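Local coordinates for protein SusD homolog (Bacteroides thetaiotaomicron, PDB 4MRU) that probably binds host mucin O-glycans at the cell surface as a SusD-like, TPR-related outer-membrane lipoprotein, at residues D154-M159 / M208-T213. Sequence-based numbering, arbitrary orientation. Where two conformers were deposited one is given.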
# COMPACT_ATOMS: atom_id res chain seq x y z
N ASP A 154 -13.78 6.27 -13.48
CA ASP A 154 -15.15 5.93 -13.07
C ASP A 154 -15.17 5.07 -11.82
O ASP A 154 -16.10 5.19 -10.99
CB ASP A 154 -15.91 5.22 -14.20
CG ASP A 154 -16.32 6.19 -15.32
OD1 ASP A 154 -16.32 7.42 -15.14
OD2 ASP A 154 -16.68 5.70 -16.37
N VAL A 155 -14.16 4.23 -11.63
CA VAL A 155 -14.08 3.53 -10.36
C VAL A 155 -13.92 4.51 -9.19
O VAL A 155 -14.66 4.39 -8.20
CB VAL A 155 -12.97 2.50 -10.33
CG1 VAL A 155 -12.91 1.85 -8.97
CG2 VAL A 155 -13.23 1.42 -11.37
N TYR A 156 -12.95 5.42 -9.26
CA TYR A 156 -12.71 6.38 -8.17
C TYR A 156 -13.95 7.24 -7.92
O TYR A 156 -14.37 7.41 -6.78
CB TYR A 156 -11.49 7.25 -8.48
CG TYR A 156 -10.23 6.75 -7.85
CD1 TYR A 156 -9.49 5.70 -8.41
CD2 TYR A 156 -9.77 7.30 -6.65
CE1 TYR A 156 -8.32 5.27 -7.78
CE2 TYR A 156 -8.63 6.83 -6.02
CZ TYR A 156 -7.91 5.81 -6.59
OH TYR A 156 -6.74 5.38 -5.96
N MSE A 157 -14.61 7.71 -8.97
CA MSE A 157 -15.75 8.62 -8.74
C MSE A 157 -16.90 7.85 -8.09
O MSE A 157 -17.60 8.39 -7.21
CB MSE A 157 -16.16 9.28 -10.04
CG MSE A 157 -15.10 10.29 -10.54
SE MSE A 157 -13.85 11.08 -9.21
CE MSE A 157 -12.33 10.57 -10.33
N ARG A 158 -17.10 6.60 -8.47
CA ARG A 158 -18.13 5.79 -7.88
C ARG A 158 -17.79 5.46 -6.43
O ARG A 158 -18.65 5.55 -5.56
CB ARG A 158 -18.38 4.51 -8.73
CG ARG A 158 -19.47 3.58 -8.16
CD ARG A 158 -20.85 4.23 -8.09
NE ARG A 158 -21.53 4.15 -9.37
CZ ARG A 158 -22.34 3.15 -9.72
NH1 ARG A 158 -22.60 2.15 -8.89
NH2 ARG A 158 -22.89 3.16 -10.92
N MSE A 159 -16.54 5.13 -6.14
CA MSE A 159 -16.10 4.93 -4.76
C MSE A 159 -16.35 6.17 -3.91
O MSE A 159 -16.83 6.07 -2.78
CB MSE A 159 -14.60 4.53 -4.72
CG MSE A 159 -14.42 3.12 -5.29
SE MSE A 159 -12.48 2.74 -5.28
CE MSE A 159 -12.69 0.83 -5.50
N MSE A 208 -5.73 12.45 -2.46
CA MSE A 208 -4.34 12.84 -2.73
C MSE A 208 -3.81 12.09 -3.95
O MSE A 208 -3.06 12.65 -4.75
CB MSE A 208 -3.46 12.57 -1.50
CG MSE A 208 -2.14 13.32 -1.56
SE MSE A 208 -2.41 15.29 -1.45
CE MSE A 208 -3.40 15.34 0.23
N ARG A 209 -4.30 10.89 -4.15
CA ARG A 209 -3.92 10.02 -5.26
C ARG A 209 -4.19 10.69 -6.58
O ARG A 209 -3.44 10.47 -7.52
CB ARG A 209 -4.64 8.67 -5.21
CG ARG A 209 -4.02 7.64 -6.15
CD ARG A 209 -2.84 6.86 -5.53
NE ARG A 209 -3.36 5.81 -4.67
CZ ARG A 209 -3.02 5.55 -3.42
NH1 ARG A 209 -2.07 6.21 -2.77
NH2 ARG A 209 -3.65 4.54 -2.82
N LEU A 210 -5.23 11.54 -6.64
CA LEU A 210 -5.66 12.14 -7.90
C LEU A 210 -5.16 13.57 -8.12
O LEU A 210 -5.65 14.28 -9.04
CB LEU A 210 -7.19 12.14 -7.99
CG LEU A 210 -7.91 10.82 -7.65
CD1 LEU A 210 -9.39 10.96 -7.95
CD2 LEU A 210 -7.30 9.66 -8.39
N CYS A 211 -4.13 13.97 -7.39
CA CYS A 211 -3.71 15.39 -7.43
C CYS A 211 -3.03 15.77 -8.76
O CYS A 211 -2.90 16.95 -9.08
CB CYS A 211 -2.86 15.71 -6.21
SG CYS A 211 -1.20 15.02 -6.38
N TYR A 212 -2.65 14.80 -9.59
CA TYR A 212 -2.06 15.10 -10.89
C TYR A 212 -3.05 14.91 -12.05
O TYR A 212 -2.64 15.00 -13.22
CB TYR A 212 -0.79 14.24 -11.12
CG TYR A 212 0.31 14.57 -10.14
CD1 TYR A 212 0.98 15.78 -10.21
CD2 TYR A 212 0.74 13.64 -9.17
CE1 TYR A 212 2.01 16.08 -9.32
CE2 TYR A 212 1.76 13.94 -8.29
CZ TYR A 212 2.40 15.17 -8.39
OH TYR A 212 3.41 15.47 -7.51
N THR A 213 -4.34 14.69 -11.76
CA THR A 213 -5.35 14.48 -12.81
C THR A 213 -6.21 15.70 -13.02
O THR A 213 -6.05 16.68 -12.33
CB THR A 213 -6.33 13.36 -12.44
OG1 THR A 213 -7.12 13.75 -11.32
CG2 THR A 213 -5.58 12.08 -12.15
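Tyr156 and Leu210 form the centre of a buried, side-chain-only contact between the first turns of helix 152-173 and the C-terminal end of helix 192-209 with the turn that follows it. No hydrogen bond crosses, and the nearest CA atoms, those of Tyr156 and Leu210, stand 9.1 Å apart, so side chains alone bridge the gap. The evidence for a CH-pi contact is that Leu210 CD2 lies 4.0 Å from the centroid of the Tyr156 ring and 17° off its normal, over one face and displaced toward the CD2-CE2 side. The other leucine branch, CD1, meets CE of selenomethionine Met157 tip to tip at 3.8 Å in the modelled conformer, bent at chi2 and chi3; a second was deposited, so this contact is less certain.

At the far end of the ring, Tyr156 OH rests 3.5 Å from Arg209 CG, with ring and guanidinium planes 83° apart. A chi1 of -167° and bends at chi2 and chi3 curl Arg209 so that CG and NE both lie near that hydroxyl. Asp123 hydrogen-bonds to Tyr156 OH through OD1 and forms a salt bridge with Arg209 NH2 through OD2; Arg209 also pairs with Glu429 and Glu433. Replacing Tyr156 by an alanine would probably leave Leu210 CD2 without its aromatic face and Asp123 without its phenolic partner.

The backbone at Leu210 is held by two bonds to its O: Thr213 N closes the type I turn Leu210 to Thr213, and Thr213 OG1 adds a second at 2.8 Å, on a lone pair. Such packing of a helix against the end of another and the turn that follows, beside a charge cluster about the buried Arg209, is consistent with the TPR-like helical scaffold of SusD homologues.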